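Local atomic coordinates of ABC-type branched-chain amino acid transport systems periplasmic component-like protein (Thermomonospora curvata, PDB entry 4N03), a protein that probably binds fatty acids, as the substrate-binding component of an ABC transporter of the leucine-binding protein family, and holds a palmitic acid here. Residues Gly145-Val150 with Asp363-Arg368; Met152-Gln157 with Glu393-Tyr398. All blocks are in the same frame, centred on the assembly; numbering follows the deposited sequence.

Interaction 1. Residues Gly145-Val150 with Asp363-Arg368; sequences GTTYDV and DKPATR. With PLM (palmitic acid), chain B.
Gly-145 and Thr-146 meet Ala-366 to Arg-368 where, in this periplasmic binding protein of the leucine-binding family, the loop leading into helix 148-161 runs beside the loop before strand 370-375. Polar links centre on Gly-145 O. Thr-367 N gives it a weak hydrogen bond, 3.3 Å long and bent to 141° at the hydrogen, while a water donates to the same oxygen and accepts from Ala-366 N, closing a bridge between the two loops. Beside these lies a CA-H...O contact from Thr-146 CA to Thr-367 O (3.5 Å).

Van der Waals contacts flank this polar strip. Thr-146 CG2 lies against the peptide of Thr-367, 3.4 Å from its O, while OG1 of the same threonine bonds Asp-151. In Thr-367, OG1 is anti to the backbone N (chi1 178°), which leaves CG2 between N and the carbonyl carbon, 3.5 Å from Gly-145 C. Pro-365 presents its CG to Thr-147 OG1, the two side chains crossing at about a right angle, and Val-150 sets CG2 near Pro-365 CG and CG1 near Arg-368 CB.

Gly-145 has a positive phi (60°), and a CB on it would crowd CF of the palmitic acid chain. The fatty acid's head is met by Tyr-148, which points to the other side of the helix start: O1 lies in the ring plane at its edge and accepts a hydrogen bond from Tyr-148 OH, 2.5 Å away, with Tyr-84 and Ser-109 also bonding the ligand. Asp-149 OD1 accepts two bonds, from Val-150 N and, nearly along its C-O axis, from Thr-147 OG1 at 2.7 Å.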
loop_
_atom_site.group_PDB
_atom_site.type_symbol
_atom_site.label_atom_id
_atom_site.label_comp_id
_atom_site.label_asym_id
_atom_site.label_seq_id
_atom_site.Cartn_x
_atom_site.Cartn_y
_atom_site.Cartn_z
ATOM N N GLY A 145 6.602 3.187 -2.744
ATOM C CA GLY A 145 7.289 2.526 -1.658
ATOM C C GLY A 145 8.117 1.334 -2.132
ATOM O O GLY A 145 8.708 1.360 -3.228
ATOM N N THR A 146 8.198 0.352 -1.255
ATOM C CA THR A 146 8.829 -0.936 -1.511
ATOM C C THR A 146 7.814 -1.905 -2.103
ATOM O O THR A 146 6.584 -1.695 -2.025
ATOM C CB THR A 146 9.292 -1.531 -0.171
ATOM O OG1 THR A 146 8.130 -1.514 0.670
ATOM C CG2 THR A 146 10.402 -0.749 0.475
ATOM N N THR A 147 8.308 -2.996 -2.671
ATOM C CA THR A 147 7.486 -4.142 -2.980
ATOM C C THR A 147 7.455 -5.121 -1.824
ATOM O O THR A 147 8.300 -5.097 -0.932
ATOM C CB THR A 147 7.966 -4.790 -4.281
ATOM O OG1 THR A 147 9.374 -5.004 -4.253
ATOM C CG2 THR A 147 7.605 -3.919 -5.442
ATOM N N TYR A 148 6.472 -6.019 -1.852
ATOM C CA TYR A 148 6.216 -6.880 -0.714
ATOM C C TYR A 148 7.362 -7.775 -0.333
ATOM O O TYR A 148 7.606 -8.103 0.809
ATOM C CB TYR A 148 5.009 -7.748 -0.969
ATOM C CG TYR A 148 3.696 -7.034 -0.946
ATOM C CD1 TYR A 148 3.305 -6.200 0.124
ATOM C CD2 TYR A 148 2.824 -7.149 -1.990
ATOM C CE1 TYR A 148 2.073 -5.567 0.131
ATOM C CE2 TYR A 148 1.589 -6.522 -1.967
ATOM C CZ TYR A 148 1.208 -5.728 -0.891
ATOM O OH TYR A 148 -0.007 -5.073 -0.812
ATOM N N ASP A 149 8.054 -8.308 -1.359
ATOM C CA ASP A 149 9.230 -9.148 -1.185
ATOM C C ASP A 149 10.336 -8.433 -0.433
ATOM O O ASP A 149 10.867 -8.955 0.521
ATOM C CB ASP A 149 9.708 -9.776 -2.486
ATOM C CG ASP A 149 9.880 -8.849 -3.666
ATOM O OD1 ASP A 149 9.664 -7.619 -3.541
ATOM O OD2 ASP A 149 10.213 -9.399 -4.751
ATOM N N VAL A 150 10.659 -7.217 -0.879
ATOM C CA VAL A 150 11.654 -6.420 -0.198
ATOM C C VAL A 150 11.264 -6.151 1.241
ATOM O O VAL A 150 12.118 -6.233 2.127
ATOM C CB VAL A 150 11.844 -5.087 -0.964
ATOM C CG1 VAL A 150 12.587 -4.015 -0.154
ATOM C CG2 VAL A 150 12.547 -5.370 -2.289
ATOM N N ASP A 363 11.486 -0.494 -13.278
ATOM C CA ASP A 363 12.022 -1.837 -13.385
ATOM C C ASP A 363 12.592 -2.323 -12.077
ATOM O O ASP A 363 13.347 -3.325 -12.062
ATOM C CB ASP A 363 13.104 -1.910 -14.471
ATOM C CG ASP A 363 14.292 -1.062 -14.171
ATOM O OD1 ASP A 363 14.132 0.117 -13.773
ATOM O OD2 ASP A 363 15.422 -1.544 -14.319
ATOM N N LYS A 364 12.262 -1.645 -10.986
ATOM C CA LYS A 364 12.746 -1.948 -9.637
ATOM C C LYS A 364 11.918 -1.094 -8.671
ATOM O O LYS A 364 11.261 -0.168 -9.142
ATOM C CB LYS A 364 14.248 -1.628 -9.536
ATOM C CG LYS A 364 14.603 -0.200 -9.883
ATOM C CD LYS A 364 16.081 0.007 -10.262
ATOM C CE LYS A 364 16.203 1.113 -11.339
ATOM N NZ LYS A 364 17.486 1.632 -11.933
ATOM N N PRO A 365 11.980 -1.389 -7.396
ATOM C CA PRO A 365 11.123 -0.612 -6.482
ATOM C C PRO A 365 11.582 0.840 -6.377
ATOM O O PRO A 365 12.752 1.162 -6.480
ATOM C CB PRO A 365 11.326 -1.335 -5.154
ATOM C CG PRO A 365 11.696 -2.748 -5.564
ATOM C CD PRO A 365 12.587 -2.537 -6.721
ATOM N N ALA A 366 10.608 1.719 -6.107
ATOM C CA ALA A 366 10.820 3.146 -5.943
ATOM C C ALA A 366 11.691 3.496 -4.734
ATOM O O ALA A 366 12.286 4.556 -4.732
ATOM C CB ALA A 366 9.490 3.822 -5.837
ATOM N N THR A 367 11.736 2.620 -3.758
ATOM C CA THR A 367 12.652 2.632 -2.643
ATOM C C THR A 367 12.784 1.195 -2.109
ATOM O O THR A 367 11.917 0.373 -2.393
ATOM C CB THR A 367 12.205 3.604 -1.536
ATOM O OG1 THR A 367 13.109 3.527 -0.461
ATOM C CG2 THR A 367 10.802 3.290 -1.016
ATOM N N ARG A 368 13.811 0.935 -1.345
ATOM C CA ARG A 368 13.989 -0.348 -0.646
ATOM C C ARG A 368 14.070 -0.207 0.855
ATOM O O ARG A 368 14.514 -1.113 1.538
ATOM C CB ARG A 368 15.169 -1.172 -1.207
ATOM C CG ARG A 368 14.998 -1.481 -2.653
ATOM C CD ARG A 368 16.024 -2.496 -3.124
ATOM N NE ARG A 368 15.988 -2.584 -4.560
ATOM C CZ ARG A 368 16.500 -3.629 -5.256
ATOM N NH1 ARG A 368 16.925 -4.709 -4.629
ATOM N NH2 ARG A 368 16.455 -3.556 -6.543
HETATM C C1 PLM B . -2.904 -6.270 -1.917
HETATM O O1 PLM B . -1.795 -5.893 -2.378
HETATM O O2 PLM B . -3.789 -6.852 -2.581
HETATM C C2 PLM B . -3.273 -5.845 -0.514
HETATM C C3 PLM B . -3.814 -4.352 -0.598
HETATM C C4 PLM B . -4.016 -3.717 0.758
HETATM C C5 PLM B . -4.583 -2.341 0.673
HETATM C C6 PLM B . -4.747 -1.532 1.977
HETATM C C7 PLM B . -3.507 -0.686 2.235
HETATM C C8 PLM B . -3.451 0.007 3.568
HETATM C C9 PLM B . -2.386 1.079 3.702
HETATM C CA PLM B . -1.018 0.587 4.229
HETATM C CB PLM B . 0.034 1.746 4.009
HETATM C CC PLM B . 1.289 1.233 3.242
HETATM C CD PLM B . 2.075 2.316 2.534
HETATM C CE PLM B . 3.295 1.873 1.736
HETATM C CF PLM B . 3.600 2.874 0.611
HETATM C CG PLM B . 4.450 4.060 1.030
HETATM O O HOH W 1 8.092 0.495 -5.834
#

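Interaction 2. Residues Met152-Gln157 with Glu393-Tyr398; sequences MINGVQ and ELAKNY
The Tyr-398 ring receives Ile-153 CD1 over the centre of one face, a CH-pi contact with the methyl carbon 3.5 Å from the centroid and 13° off the normal. At the rim its OH bonds Asp-149, and the ring also meets that of Tyr-190, the two planes inclined to each other. An alanine in place of Tyr-398 would probably leave Ile-153 CD1 without the ring it lies over and Asp-149 without its hydroxyl partner.

The other branch of the isoleucine works separately: CG2, anti to the backbone N because CG1 takes the position beside it (chi1 -68°), packs on Leu-394 CG at 3.5 Å and lies 3.9 Å from Ala-395 CB. Ile-153 is thus gripped from two directions, one branch on Leu-394 and Ala-395 of the short helix, the other on Tyr-398 just after its end.

The amides border this apolar patch. Asn-154 OD1 touches the methyl of Ala-395 (3.3 Å from CB) and accepts from Ser-392, while ND2 serves Thr-370 OG1 and Arg-368 O, so both ends of the amide are tied down. Gln-157 bends at chi2, turning CD back, and its OE1 lies 3.7 Å from Leu-394 CD2; a water donates to that OE1 and accepts from Leu-394 N, satisfying an amide in the first turn of helix 393-397.

The two helical segments run nearly antiparallel at 157°, their axes 8.6 Å apart at closest approach. Helix 393-397, following edge strand 383-390, thereby packs on helix 148-161, and helix 179-195 borders both through Tyr-190 and Gln-194.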
loop_
_atom_site.group_PDB
_atom_site.type_symbol
_atom_site.label_atom_id
_atom_site.label_comp_id
_atom_site.label_asym_id
_atom_site.label_seq_id
_atom_site.Cartn_x
_atom_site.Cartn_y
_atom_site.Cartn_z
HETATM N N MSE A 152 9.514 -8.162 3.255
HETATM C CA MSE A 152 9.802 -9.367 4.011
HETATM C C MSE A 152 11.287 -9.640 4.127
HETATM O O MSE A 152 11.708 -10.151 5.141
HETATM C CB MSE A 152 9.096 -10.583 3.393
HETATM C CG MSE A 152 7.575 -10.556 3.555
HETATM SE SE MSE A 152 7.034 -10.715 5.408
HETATM C CE MSE A 152 6.678 -8.947 5.814
ATOM N N ILE A 153 12.075 -9.306 3.119
ATOM C CA ILE A 153 13.523 -9.510 3.258
ATOM C C ILE A 153 14.078 -8.644 4.383
ATOM O O ILE A 153 14.789 -9.100 5.276
ATOM C CB ILE A 153 14.220 -9.225 1.921
ATOM C CG1 ILE A 153 13.827 -10.301 0.884
ATOM C CG2 ILE A 153 15.721 -9.242 2.111
ATOM C CD1 ILE A 153 14.145 -9.885 -0.533
ATOM N N ASN A 154 13.729 -7.350 4.329
ATOM C CA ASN A 154 14.102 -6.428 5.415
ATOM C C ASN A 154 13.586 -6.922 6.758
ATOM O O ASN A 154 14.297 -6.925 7.743
ATOM C CB ASN A 154 13.628 -5.014 5.111
ATOM C CG ASN A 154 14.495 -4.281 4.111
ATOM O OD1 ASN A 154 15.704 -4.475 4.054
ATOM N ND2 ASN A 154 13.894 -3.403 3.337
ATOM N N GLY A 155 12.324 -7.339 6.790
ATOM C CA GLY A 155 11.737 -7.775 8.030
ATOM C C GLY A 155 12.345 -9.014 8.635
ATOM O O GLY A 155 12.560 -9.117 9.834
ATOM N N VAL A 156 12.673 -10.023 7.798
ATOM C CA VAL A 156 13.361 -11.213 8.279
ATOM C C VAL A 156 14.761 -10.884 8.740
ATOM O O VAL A 156 15.216 -11.393 9.765
ATOM C CB VAL A 156 13.314 -12.340 7.232
ATOM C CG1 VAL A 156 14.184 -13.500 7.661
ATOM C CG2 VAL A 156 11.853 -12.758 7.015
ATOM N N GLN A 157 15.461 -10.038 7.998
ATOM C CA GLN A 157 16.784 -9.627 8.457
ATOM C C GLN A 157 16.683 -8.956 9.822
ATOM O O GLN A 157 17.499 -9.153 10.709
ATOM C CB GLN A 157 17.437 -8.701 7.468
ATOM C CG GLN A 157 18.849 -8.269 7.882
ATOM C CD GLN A 157 19.841 -9.410 7.849
ATOM O OE1 GLN A 157 20.336 -9.789 6.779
ATOM N NE2 GLN A 157 20.125 -9.990 8.988
ATOM N N GLU A 393 21.390 -4.845 3.503
ATOM C CA GLU A 393 22.232 -5.333 2.389
ATOM C C GLU A 393 21.575 -6.467 1.649
ATOM O O GLU A 393 21.641 -6.554 0.427
ATOM C CB GLU A 393 23.616 -5.715 2.870
ATOM C CG GLU A 393 24.452 -4.537 3.318
ATOM C CD GLU A 393 24.651 -3.460 2.265
ATOM O OE1 GLU A 393 25.152 -3.760 1.151
ATOM O OE2 GLU A 393 24.305 -2.282 2.543
ATOM N N LEU A 394 20.914 -7.326 2.395
ATOM C CA LEU A 394 20.219 -8.425 1.855
ATOM C C LEU A 394 19.186 -7.964 0.824
ATOM O O LEU A 394 19.073 -8.504 -0.279
ATOM C CB LEU A 394 19.599 -9.170 3.033
ATOM C CG LEU A 394 18.969 -10.504 2.742
ATOM C CD1 LEU A 394 19.950 -11.519 2.214
ATOM C CD2 LEU A 394 18.299 -11.070 4.000
ATOM N N ALA A 395 18.377 -6.955 1.206
ATOM C CA ALA A 395 17.409 -6.412 0.285
ATOM C C ALA A 395 18.026 -5.614 -0.864
ATOM O O ALA A 395 17.503 -5.600 -1.958
ATOM C CB ALA A 395 16.409 -5.535 1.006
ATOM N N LYS A 396 19.133 -4.936 -0.587
ATOM C CA LYS A 396 19.791 -4.130 -1.590
ATOM C C LYS A 396 20.293 -4.999 -2.759
ATOM O O LYS A 396 20.234 -4.561 -3.875
ATOM C CB LYS A 396 21.010 -3.462 -0.982
ATOM C CG LYS A 396 21.762 -2.485 -1.886
ATOM C CD LYS A 396 22.815 -1.775 -1.007
ATOM C CE LYS A 396 23.561 -0.660 -1.655
ATOM N NZ LYS A 396 24.673 -0.281 -0.746
ATOM N N ASN A 397 20.776 -6.218 -2.487
ATOM C CA ASN A 397 21.384 -7.058 -3.488
ATOM C C ASN A 397 20.397 -8.013 -4.137
ATOM O O ASN A 397 20.732 -8.650 -5.128
ATOM C CB ASN A 397 22.606 -7.803 -2.920
ATOM C CG ASN A 397 23.692 -6.855 -2.439
ATOM O OD1 ASN A 397 23.805 -5.730 -2.913
ATOM N ND2 ASN A 397 24.473 -7.304 -1.526
ATOM N N TYR A 398 19.208 -8.141 -3.566
ATOM C CA TYR A 398 18.161 -8.998 -4.068
ATOM C C TYR A 398 17.724 -8.530 -5.433
ATOM O O TYR A 398 17.628 -7.346 -5.727
ATOM C CB TYR A 398 16.968 -8.864 -3.112
ATOM C CG TYR A 398 15.682 -9.533 -3.572
ATOM C CD1 TYR A 398 15.542 -10.914 -3.707
ATOM C CD2 TYR A 398 14.576 -8.767 -3.868
ATOM C CE1 TYR A 398 14.367 -11.478 -4.083
ATOM C CE2 TYR A 398 13.397 -9.319 -4.225
ATOM C CZ TYR A 398 13.262 -10.679 -4.340
ATOM O OH TYR A 398 12.113 -11.272 -4.717
HETATM O O HOH W 2 21.611 -7.745 5.291
#

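In the fold
Both interactions use helix 148-161 and are largely buried, but interaction 1 lies nearer the centre of the chain (about 11 Å against about 19 Å between centres), and the short helix of interaction 2 has charged residues facing outward. Interaction 1 joins the loop and first turn of helix 148-161 to another loop by a weak backbone bond, a water bridge and packing beside the fatty acid, whereas interaction 2 sets helix 393-397 and the residue following it against the same helix through aliphatic and CH-pi packing, with one water between them. The two meet directly: besides the Asp-149 to Tyr-398 link, Arg-368 NH1 lies 2.9 Å from Ala-395 O, a probable hydrogen bond. Residues 393-398 are thereby linked to both segments of interaction 1.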